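Local coordinates for protein RNase NGR3 (Nicotiana glutinosa, PDB 1VD3) that probably cleaves RNA as an endonuclease of the RNase T2 family, and holds the nucleotide 2'-UMP in its pocket, at residues A[12-17]-A[41-46]; A[160-165]-A[175-180]; A[37-42]-A[124-129]. One frame throughout, in Å; residues are numbered along the deposited sequence.

Contact 1 (A[12-17]-A[41-46]). With U2P (phosphoric acid mono-[2-(2,4-dioxo-3,4-dihydro-2H-pyrimidin-1-yl)-4-hydroxy-5-hydroxymethyl-tetrahydro-furan-3-yl] ester), chain B.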
loop_
_atom_site.group_PDB
_atom_site.type_symbol
_atom_site.label_atom_id
_atom_site.label_comp_id
_atom_site.label_asym_id
_atom_site.label_seq_id
_atom_site.Cartn_x
_atom_site.Cartn_y
_atom_site.Cartn_z
ATOM N N TYR A 12 -7.711 4.970 3.692
ATOM C CA TYR A 12 -6.595 5.267 2.817
ATOM C C TYR A 12 -6.170 3.832 2.488
ATOM O O TYR A 12 -5.951 3.039 3.406
ATOM C CB TYR A 12 -5.451 5.936 3.572
ATOM C CG TYR A 12 -5.444 7.438 3.502
ATOM C CD1 TYR A 12 -5.134 8.201 4.628
ATOM C CD2 TYR A 12 -5.712 8.100 2.305
ATOM C CE1 TYR A 12 -5.089 9.587 4.559
ATOM C CE2 TYR A 12 -5.670 9.488 2.228
ATOM C CZ TYR A 12 -5.357 10.221 3.361
ATOM O OH TYR A 12 -5.310 11.597 3.291
ATOM N N PHE A 13 -6.116 3.472 1.210
ATOM C CA PHE A 13 -5.644 2.143 0.841
ATOM C C PHE A 13 -4.234 2.435 0.341
ATOM O O PHE A 13 -4.043 3.115 -0.675
ATOM C CB PHE A 13 -6.502 1.503 -0.259
ATOM C CG PHE A 13 -5.957 0.186 -0.755
ATOM C CD1 PHE A 13 -5.638 -0.834 0.144
ATOM C CD2 PHE A 13 -5.751 -0.030 -2.112
ATOM C CE1 PHE A 13 -5.122 -2.046 -0.304
ATOM C CE2 PHE A 13 -5.235 -1.243 -2.572
ATOM C CZ PHE A 13 -4.920 -2.252 -1.666
ATOM N N VAL A 14 -3.252 1.945 1.087
ATOM C CA VAL A 14 -1.852 2.202 0.795
ATOM C C VAL A 14 -1.096 1.002 0.245
ATOM O O VAL A 14 -1.030 -0.055 0.876
ATOM C CB VAL A 14 -1.120 2.695 2.071
ATOM C CG1 VAL A 14 0.255 3.248 1.714
ATOM C CG2 VAL A 14 -1.975 3.745 2.796
ATOM N N GLN A 15 -0.523 1.189 -0.937
ATOM C CA GLN A 15 0.258 0.155 -1.584
ATOM C C GLN A 15 1.668 0.698 -1.722
ATOM O O GLN A 15 1.881 1.913 -1.699
ATOM C CB GLN A 15 -0.298 -0.151 -2.975
ATOM C CG GLN A 15 -1.706 -0.723 -2.967
ATOM C CD GLN A 15 -2.209 -1.016 -4.363
ATOM O OE1 GLN A 15 -1.774 -1.974 -5.005
ATOM N NE2 GLN A 15 -3.121 -0.181 -4.848
ATOM N N GLN A 16 2.641 -0.190 -1.851
ATOM C CA GLN A 16 3.991 0.298 -2.038
ATOM C C GLN A 16 4.727 -0.488 -3.098
ATOM O O GLN A 16 4.315 -1.588 -3.482
ATOM C CB GLN A 16 4.781 0.297 -0.728
ATOM C CG GLN A 16 5.166 -1.041 -0.167
ATOM C CD GLN A 16 6.311 -0.911 0.833
ATOM O OE1 GLN A 16 6.372 0.049 1.607
ATOM N NE2 GLN A 16 7.217 -1.877 0.826
ATOM N N TRP A 17 5.799 0.113 -3.597
ATOM C CA TRP A 17 6.632 -0.508 -4.613
ATOM C C TRP A 17 7.794 -1.090 -3.827
ATOM O O TRP A 17 8.667 -0.358 -3.363
ATOM C CB TRP A 17 7.130 0.547 -5.605
ATOM C CG TRP A 17 7.893 -0.031 -6.759
ATOM C CD1 TRP A 17 9.192 0.235 -7.102
ATOM C CD2 TRP A 17 7.410 -0.982 -7.719
ATOM N NE1 TRP A 17 9.547 -0.494 -8.213
ATOM C CE2 TRP A 17 8.476 -1.250 -8.612
ATOM C CE3 TRP A 17 6.183 -1.635 -7.910
ATOM C CZ2 TRP A 17 8.349 -2.142 -9.685
ATOM C CZ3 TRP A 17 6.055 -2.524 -8.980
ATOM C CH2 TRP A 17 7.135 -2.768 -9.854
ATOM N N SER A 41 2.705 -4.004 -3.737
ATOM C CA SER A 41 2.232 -4.805 -2.622
ATOM C C SER A 41 1.399 -3.935 -1.693
ATOM O O SER A 41 1.424 -2.711 -1.780
ATOM C CB SER A 41 3.419 -5.369 -1.847
ATOM O OG SER A 41 4.170 -4.317 -1.272
ATOM N N ILE A 42 0.668 -4.575 -0.795
ATOM C CA ILE A 42 -0.169 -3.846 0.149
ATOM C C ILE A 42 0.628 -3.421 1.377
ATOM O O ILE A 42 1.408 -4.205 1.914
ATOM C CB ILE A 42 -1.341 -4.735 0.635
ATOM C CG1 ILE A 42 -2.241 -5.100 -0.549
ATOM C CG2 ILE A 42 -2.128 -4.019 1.739
ATOM C CD1 ILE A 42 -3.128 -6.303 -0.294
ATOM N N HIS A 43 0.460 -2.171 1.801
ATOM C CA HIS A 43 1.104 -1.724 3.036
ATOM C C HIS A 43 -0.019 -1.842 4.060
ATOM O O HIS A 43 0.144 -2.471 5.105
ATOM C CB HIS A 43 1.592 -0.265 2.957
ATOM C CG HIS A 43 2.086 0.280 4.268
ATOM N ND1 HIS A 43 2.987 1.321 4.350
ATOM C CD2 HIS A 43 1.795 -0.063 5.547
ATOM C CE1 HIS A 43 3.230 1.594 5.621
ATOM N NE2 HIS A 43 2.519 0.768 6.368
ATOM N N GLY A 44 -1.168 -1.242 3.751
ATOM C CA GLY A 44 -2.293 -1.324 4.668
ATOM C C GLY A 44 -3.568 -0.637 4.218
ATOM O O GLY A 44 -3.576 0.099 3.236
ATOM N N LEU A 45 -4.654 -0.908 4.935
ATOM C CA LEU A 45 -5.965 -0.309 4.668
ATOM C C LEU A 45 -6.247 0.452 5.965
ATOM O O LEU A 45 -6.489 -0.161 7.008
ATOM C CB LEU A 45 -7.007 -1.407 4.442
ATOM C CG LEU A 45 -8.448 -0.978 4.152
ATOM C CD1 LEU A 45 -8.494 -0.041 2.952
ATOM C CD2 LEU A 45 -9.290 -2.222 3.901
ATOM N N TRP A 46 -6.210 1.781 5.896
ATOM C CA TRP A 46 -6.366 2.610 7.086
ATOM C C TRP A 46 -7.607 3.477 7.260
ATOM O O TRP A 46 -7.877 4.353 6.445
ATOM C CB TRP A 46 -5.172 3.563 7.232
ATOM C CG TRP A 46 -3.801 2.996 7.037
ATOM C CD1 TRP A 46 -3.373 1.726 7.312
ATOM C CD2 TRP A 46 -2.640 3.726 6.620
ATOM N NE1 TRP A 46 -2.012 1.626 7.098
ATOM C CE2 TRP A 46 -1.541 2.840 6.672
ATOM C CE3 TRP A 46 -2.424 5.050 6.210
ATOM C CZ2 TRP A 46 -0.243 3.235 6.326
ATOM C CZ3 TRP A 46 -1.127 5.443 5.867
ATOM C CH2 TRP A 46 -0.059 4.539 5.928
HETATM O "O5'" U2P B . 5.308 7.042 7.582
HETATM C "C5'" U2P B . 4.234 7.263 8.530
HETATM C "C4'" U2P B . 3.789 5.925 9.138
HETATM O "O4'" U2P B . 2.655 6.170 10.098
HETATM C "C1'" U2P B . 1.346 5.467 9.781
HETATM N N1 U2P B . 0.152 6.359 9.447
HETATM C C6 U2P B . 0.472 7.468 8.702
HETATM C C5 U2P B . -0.518 8.283 8.092
HETATM C C4 U2P B . -1.939 7.937 8.318
HETATM O O4 U2P B . -2.855 8.524 7.749
HETATM N N3 U2P B . -2.179 6.869 9.239
HETATM C C2 U2P B . -1.193 6.060 9.854
HETATM O O2 U2P B . -1.514 5.202 10.650
HETATM C "C2'" U2P B . 1.863 4.378 8.816
HETATM O "O2'" U2P B . 2.383 3.209 9.518
HETATM P P U2P B . 1.555 2.039 10.166
HETATM O O1P U2P B . 1.953 0.953 11.025
HETATM O O2P U2P B . 0.177 2.534 10.470
HETATM O O3P U2P B . 1.328 1.212 8.993
HETATM C "C3'" U2P B . 3.061 5.029 8.105
HETATM O "O3'" U2P B . 3.960 3.955 7.642
#
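Tyr-12 and Trp-46 form a hydrogen-bonded pair where strands 10-16 and 41-48 run antiparallel in the RNase T2 sheet, a pairing interrupted by a classic beta bulge where His-43 and Gly-44 both face Val-14. This pair exchanges two backbone bonds, Trp-46 N reaching Tyr-12 O at 2.8 Å and almost straight (176°); Gln-16 and Ser-41 do likewise at the far end. At the bulge Val-14 O serves two donors, His-43 N at 2.7 Å and Gly-44 N at 3.1 Å, the latter on a lone pair in the carbonyl plane, while Val-14 N is satisfied by Gly-44 O. The His-43 side chain lies alongside that of Val-14, pointing the same way. With CG anti to its backbone N (chi1 172°), the imidazole reaches the nucleotide: NE2 donates to the phosphate oxygen O3P of U2P at 2.9 Å, and ND1 pairs with Gln-175 OE1, fitting its predicted catalytic role. The Trp-46 indole is sandwiched. Val-14 CG2 makes a CH-pi contact 3.5 Å from the centroid of its six-membered ring, and the nucleotide covers the opposite face, U2P N3 coming within 3.5 Å of Trp-46 CE3. Its NE1 is taken by Glu-97 OE2, and His-101 stacks on it. An alanine in place of Trp-46 would probably leave the uracil without its aromatic support, Glu-97 without this N-H and Val-14 CG2 facing a gap. Tyr-12 sends its hydroxyl to Ile-192 O, while its ring borders the base, CD1 lying 3.9 Å from U2P O4.

Contact 2 (A[160-165]-A[175-180])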
loop_
_atom_site.group_PDB
_atom_site.type_symbol
_atom_site.label_atom_id
_atom_site.label_comp_id
_atom_site.label_asym_id
_atom_site.label_seq_id
_atom_site.Cartn_x
_atom_site.Cartn_y
_atom_site.Cartn_z
ATOM N N TYR A 160 -2.460 9.519 -4.659
ATOM C CA TYR A 160 -1.509 10.430 -4.035
ATOM C C TYR A 160 -0.224 9.616 -4.059
ATOM O O TYR A 160 -0.218 8.460 -3.633
ATOM C CB TYR A 160 -1.894 10.735 -2.591
ATOM C CG TYR A 160 -0.773 11.370 -1.796
ATOM C CD1 TYR A 160 -0.477 12.728 -1.922
ATOM C CD2 TYR A 160 0.008 10.605 -0.931
ATOM C CE1 TYR A 160 0.570 13.307 -1.198
ATOM C CE2 TYR A 160 1.053 11.169 -0.208
ATOM C CZ TYR A 160 1.327 12.518 -0.343
ATOM O OH TYR A 160 2.345 13.070 0.389
ATOM N N ILE A 161 0.856 10.203 -4.562
ATOM C CA ILE A 161 2.123 9.487 -4.646
ATOM C C ILE A 161 3.120 9.936 -3.592
ATOM O O ILE A 161 3.392 11.128 -3.445
ATOM C CB ILE A 161 2.803 9.683 -6.025
ATOM C CG1 ILE A 161 1.836 9.324 -7.158
ATOM C CG2 ILE A 161 4.058 8.835 -6.104
ATOM C CD1 ILE A 161 1.385 7.882 -7.164
ATOM N N GLU A 162 3.664 8.973 -2.860
ATOM C CA GLU A 162 4.669 9.259 -1.854
ATOM C C GLU A 162 5.984 8.780 -2.442
ATOM O O GLU A 162 6.067 7.661 -2.947
ATOM C CB GLU A 162 4.387 8.491 -0.564
ATOM C CG GLU A 162 5.391 8.786 0.533
ATOM C CD GLU A 162 5.149 7.959 1.769
ATOM O OE1 GLU A 162 4.086 7.306 1.847
ATOM O OE2 GLU A 162 6.017 7.968 2.666
ATOM N N CYS A 163 7.002 9.630 -2.390
ATOM C CA CYS A 163 8.312 9.280 -2.928
ATOM C C CYS A 163 9.371 9.282 -1.845
ATOM O O CYS A 163 9.255 10.000 -0.855
ATOM C CB CYS A 163 8.735 10.289 -4.006
ATOM S SG CYS A 163 7.653 10.317 -5.463
ATOM N N ASN A 164 10.398 8.460 -2.032
ATOM C CA ASN A 164 11.525 8.440 -1.115
ATOM C C ASN A 164 12.765 8.501 -2.006
ATOM O O ASN A 164 12.643 8.717 -3.218
ATOM C CB ASN A 164 11.518 7.201 -0.194
ATOM C CG ASN A 164 11.722 5.896 -0.932
ATOM O OD1 ASN A 164 12.016 4.870 -0.310
ATOM N ND2 ASN A 164 11.551 5.912 -2.244
ATOM N N VAL A 165 13.951 8.326 -1.436
ATOM C CA VAL A 165 15.171 8.422 -2.234
ATOM C C VAL A 165 16.076 7.198 -2.119
ATOM O O VAL A 165 16.294 6.684 -1.026
ATOM C CB VAL A 165 15.980 9.670 -1.825
ATOM C CG1 VAL A 165 17.222 9.800 -2.693
ATOM C CG2 VAL A 165 15.103 10.913 -1.941
ATOM N N GLN A 175 5.205 4.894 -2.382
ATOM C CA GLN A 175 3.880 4.396 -2.036
ATOM C C GLN A 175 2.778 5.112 -2.803
ATOM O O GLN A 175 2.930 6.260 -3.219
ATOM C CB GLN A 175 3.645 4.499 -0.522
ATOM C CG GLN A 175 4.533 3.536 0.261
ATOM C CD GLN A 175 4.162 3.415 1.725
ATOM O OE1 GLN A 175 4.174 2.320 2.284
ATOM N NE2 GLN A 175 3.845 4.539 2.358
ATOM N N VAL A 176 1.671 4.411 -3.011
ATOM C CA VAL A 176 0.540 4.972 -3.733
ATOM C C VAL A 176 -0.688 4.913 -2.846
ATOM O O VAL A 176 -1.065 3.843 -2.365
ATOM C CB VAL A 176 0.255 4.185 -5.032
ATOM C CG1 VAL A 176 -0.956 4.781 -5.744
ATOM C CG2 VAL A 176 1.478 4.231 -5.942
ATOM N N TYR A 177 -1.301 6.070 -2.629
ATOM C CA TYR A 177 -2.490 6.158 -1.793
ATOM C C TYR A 177 -3.743 6.366 -2.626
ATOM O O TYR A 177 -3.781 7.235 -3.492
ATOM C CB TYR A 177 -2.387 7.338 -0.815
ATOM C CG TYR A 177 -1.293 7.244 0.227
ATOM C CD1 TYR A 177 0.046 7.212 -0.146
ATOM C CD2 TYR A 177 -1.601 7.259 1.592
ATOM C CE1 TYR A 177 1.060 7.202 0.804
ATOM C CE2 TYR A 177 -0.592 7.253 2.555
ATOM C CZ TYR A 177 0.738 7.225 2.151
ATOM O OH TYR A 177 1.756 7.227 3.081
ATOM N N LEU A 178 -4.766 5.570 -2.343
ATOM C CA LEU A 178 -6.063 5.689 -3.001
ATOM C C LEU A 178 -7.069 5.655 -1.857
ATOM O O LEU A 178 -6.773 5.118 -0.792
ATOM C CB LEU A 178 -6.305 4.515 -3.958
ATOM C CG LEU A 178 -5.519 4.554 -5.275
ATOM C CD1 LEU A 178 -5.704 3.248 -6.023
ATOM C CD2 LEU A 178 -6.001 5.726 -6.121
ATOM N N CYS A 179 -8.246 6.237 -2.056
ATOM C CA CYS A 179 -9.250 6.238 -1.003
ATOM C C CYS A 179 -10.398 5.295 -1.301
ATOM O O CYS A 179 -10.783 5.117 -2.455
ATOM C CB CYS A 179 -9.764 7.660 -0.763
ATOM S SG CYS A 179 -8.463 8.664 0.015
ATOM N N VAL A 180 -10.911 4.670 -0.243
ATOM C CA VAL A 180 -12.022 3.730 -0.341
ATOM C C VAL A 180 -13.097 4.213 0.629
ATOM O O VAL A 180 -12.776 4.724 1.704
ATOM C CB VAL A 180 -11.562 2.300 0.051
ATOM C CG1 VAL A 180 -12.746 1.347 0.078
ATOM C CG2 VAL A 180 -10.511 1.812 -0.936
#
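One oxygen of Glu-162 takes bonds from both Gln-175 and Tyr-177. Glu-162 OE1 accepts from Tyr-177 OH at 2.6 Å and from Gln-175 NE2 at 2.8 Å. The two donors arrive from opposite faces of the carboxylate plane, so the group is gripped from both sides and its rotation is restrained. Glu-162 reaches them with an extended chain whose CG stands anti to the backbone N (chi1 -178°); OE1 comes to the phenol at its edge, in the ring plane, whereas the amide and carboxylate planes stand 77° apart. Through Gln-175, which also holds the predicted active-site residue His-43, Glu-162 is probably a second-shell residue behind that histidine, and its negative charge would probably polarise the intervening amide.

The aromatic contribution is a T-shaped stack. Tyr-160 turns an edge to the face of Tyr-177, the planes at 79°, with Tyr-160 CD2 only 3.5 Å from Tyr-177 CD1. Tyr-177 also packs against Val-14 of the adjoining strand 10-16.

Backbone bonds join strands 160-165 and 171-181 into a beta hairpin. Two hydrogen-bonded pairs, Tyr-160 with Tyr-177 and Glu-162 with Gln-175, flank the non-hydrogen-bonded pair of Ile-161 and Val-176; Glu-162 N to Gln-175 O, at 2.8 Å, is nearly linear.

Apolar packing belongs to the other face of the hairpin. There Ile-161 and Val-176 lie side by side, Ile-161 CD1 touching Val-176 CG2 at 3.9 Å. Both are covered by helix 144-155, where Lys-148 and Leu-144 meet Ile-161 and Ile-151 meets Val-176.

Contact 3 (A[37-42]-A[124-129]); sequences DEDFSI and NLLENL
Phe-40 places its CG anti to its own carbonyl carbon (chi1 -73°), which brings the ring against Leu-125, and Asp-39 has CG anti to its backbone N (chi1 -174°), which swings the carboxylate to Leu-126. Leu-125 lies over one ring face: its CB is 3.7 Å from Phe-40 CD1, and its CD1 makes a CH-pi contact 4.1 Å from the ring centroid. Leu-129, one turn along helix 125-131, adds CD1 at 3.8 Å from Phe-40 CE1. The ring also meets that of Trp-17, so the segment leading into strand 41-48 is packed between the helix and the end of strand 10-16.

The polar part runs through water. One molecule donates to Asp-39 OD1 at 2.8 Å and accepts from Leu-126 N at 2.9 Å, bridging the carboxylate to an N-H of the first helical turn. Beside this bridge Leu-126 CB lies against Asp-39 OD1 at 3.3 Å. The other oxygen, OD2, forms a salt bridge with Arg-120 of helix 109-123. Asp-39 is thus shared between two helices, and its negative charge, next to the N-terminal end of helix 125-131 and paired with an arginine, is probably at least partly compensated.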
loop_
_atom_site.group_PDB
_atom_site.type_symbol
_atom_site.label_atom_id
_atom_site.label_comp_id
_atom_site.label_asym_id
_atom_site.label_seq_id
_atom_site.Cartn_x
_atom_site.Cartn_y
_atom_site.Cartn_z
ATOM N N ASP A 37 7.401 -10.547 -5.590
ATOM C CA ASP A 37 7.136 -10.304 -7.001
ATOM C C ASP A 37 7.407 -8.840 -7.311
ATOM O O ASP A 37 7.317 -7.985 -6.428
ATOM C CB ASP A 37 5.667 -10.589 -7.338
ATOM C CG ASP A 37 5.278 -12.033 -7.115
ATOM O OD1 ASP A 37 5.974 -12.924 -7.644
ATOM O OD2 ASP A 37 4.268 -12.275 -6.419
ATOM N N GLU A 38 7.742 -8.555 -8.565
ATOM C CA GLU A 38 7.976 -7.185 -8.985
ATOM C C GLU A 38 6.594 -6.641 -9.315
ATOM O O GLU A 38 6.188 -6.588 -10.475
ATOM C CB GLU A 38 8.878 -7.132 -10.223
ATOM C CG GLU A 38 9.013 -5.732 -10.816
ATOM C CD GLU A 38 10.100 -5.633 -11.874
ATOM O OE1 GLU A 38 11.288 -5.764 -11.517
ATOM O OE2 GLU A 38 9.767 -5.426 -13.060
ATOM N N ASP A 39 5.867 -6.262 -8.271
ATOM C CA ASP A 39 4.517 -5.741 -8.418
ATOM C C ASP A 39 4.236 -4.941 -7.152
ATOM O O ASP A 39 4.938 -5.097 -6.146
ATOM C CB ASP A 39 3.534 -6.914 -8.549
ATOM C CG ASP A 39 2.107 -6.473 -8.844
ATOM O OD1 ASP A 39 1.879 -5.286 -9.162
ATOM O OD2 ASP A 39 1.204 -7.335 -8.768
ATOM N N PHE A 40 3.231 -4.074 -7.203
ATOM C CA PHE A 40 2.891 -3.289 -6.028
ATOM C C PHE A 40 2.302 -4.215 -4.983
ATOM O O PHE A 40 1.516 -5.106 -5.302
ATOM C CB PHE A 40 1.889 -2.188 -6.375
ATOM C CG PHE A 40 2.486 -1.063 -7.165
ATOM C CD1 PHE A 40 2.659 -1.175 -8.540
ATOM C CD2 PHE A 40 2.925 0.092 -6.525
ATOM C CE1 PHE A 40 3.263 -0.153 -9.266
ATOM C CE2 PHE A 40 3.529 1.117 -7.239
ATOM C CZ PHE A 40 3.700 0.996 -8.613
ATOM N N SER A 41 2.705 -4.004 -3.737
ATOM C CA SER A 41 2.232 -4.805 -2.622
ATOM C C SER A 41 1.399 -3.935 -1.693
ATOM O O SER A 41 1.424 -2.711 -1.780
ATOM C CB SER A 41 3.419 -5.369 -1.847
ATOM O OG SER A 41 4.170 -4.317 -1.272
ATOM N N ILE A 42 0.668 -4.575 -0.795
ATOM C CA ILE A 42 -0.169 -3.846 0.149
ATOM C C ILE A 42 0.628 -3.421 1.377
ATOM O O ILE A 42 1.408 -4.205 1.914
ATOM C CB ILE A 42 -1.341 -4.735 0.635
ATOM C CG1 ILE A 42 -2.241 -5.100 -0.549
ATOM C CG2 ILE A 42 -2.128 -4.019 1.739
ATOM C CD1 ILE A 42 -3.128 -6.303 -0.294
ATOM N N ASN A 124 -5.132 -2.484 -9.791
ATOM C CA ASN A 124 -4.278 -2.963 -10.881
ATOM C C ASN A 124 -3.228 -1.930 -11.307
ATOM O O ASN A 124 -3.106 -1.609 -12.491
ATOM C CB ASN A 124 -5.197 -3.307 -12.063
ATOM C CG ASN A 124 -4.559 -4.248 -13.059
ATOM O OD1 ASN A 124 -3.931 -5.237 -12.684
ATOM N ND2 ASN A 124 -4.743 -3.958 -14.343
ATOM N N LEU A 125 -2.458 -1.429 -10.344
ATOM C CA LEU A 125 -1.459 -0.397 -10.617
ATOM C C LEU A 125 -0.389 -0.726 -11.656
ATOM O O LEU A 125 -0.142 0.065 -12.567
ATOM C CB LEU A 125 -0.769 0.023 -9.317
ATOM C CG LEU A 125 -1.650 0.567 -8.184
ATOM C CD1 LEU A 125 -0.758 0.997 -7.031
ATOM C CD2 LEU A 125 -2.488 1.744 -8.674
ATOM N N LEU A 126 0.258 -1.875 -11.507
ATOM C CA LEU A 126 1.318 -2.278 -12.428
ATOM C C LEU A 126 0.849 -2.267 -13.878
ATOM O O LEU A 126 1.504 -1.692 -14.751
ATOM C CB LEU A 126 1.826 -3.676 -12.064
ATOM C CG LEU A 126 3.088 -4.167 -12.778
ATOM C CD1 LEU A 126 4.267 -3.272 -12.418
ATOM C CD2 LEU A 126 3.374 -5.607 -12.369
ATOM N N GLU A 127 -0.290 -2.903 -14.128
ATOM C CA GLU A 127 -0.848 -2.978 -15.472
ATOM C C GLU A 127 -1.374 -1.639 -15.985
ATOM O O GLU A 127 -1.296 -1.351 -17.182
ATOM C CB GLU A 127 -1.957 -4.027 -15.508
ATOM C CG GLU A 127 -1.479 -5.422 -15.136
ATOM C CD GLU A 127 -0.411 -5.942 -16.082
ATOM O OE1 GLU A 127 -0.710 -6.089 -17.287
ATOM O OE2 GLU A 127 0.723 -6.203 -15.621
ATOM N N ASN A 128 -1.919 -0.818 -15.096
ATOM C CA ASN A 128 -2.412 0.480 -15.533
ATOM C C ASN A 128 -1.239 1.321 -16.019
ATOM O O ASN A 128 -1.369 2.100 -16.967
ATOM C CB ASN A 128 -3.147 1.199 -14.399
ATOM C CG ASN A 128 -4.585 0.742 -14.261
ATOM O OD1 ASN A 128 -5.300 0.606 -15.256
ATOM N ND2 ASN A 128 -5.024 0.514 -13.026
ATOM N N LEU A 129 -0.089 1.151 -15.374
ATOM C CA LEU A 129 1.106 1.895 -15.753
ATOM C C LEU A 129 1.636 1.375 -17.082
ATOM O O LEU A 129 2.037 2.155 -17.940
ATOM C CB LEU A 129 2.179 1.771 -14.668
ATOM C CG LEU A 129 1.851 2.478 -13.347
ATOM C CD1 LEU A 129 2.860 2.074 -12.283
ATOM C CD2 LEU A 129 1.865 3.986 -13.560
HETATM O O HOH W 1 -0.512 -3.940 -9.585
#

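Overall arrangement
Contacts 1 and 2 are buried pairings in one antiparallel sheet, joined where strand 10-16 runs beside strand 171-181 and by the bond between His-43 and Gln-175; contact 3, only partly buried, fixes the chain just before strand 41-48, which it shares with contact 1, to a helix. The face with His-43, Trp-46, Glu-162 and Tyr-177 turns toward the site; the opposite face is mostly apolar, and there Val-176 of contact 2 meets both Phe-40 and Leu-125 of contact 3. Contacts 1 and 2 add side-chain bonds and ring packing to backbone ladders; contact 3 has no ladder and relies on apolar packing and a bridging water.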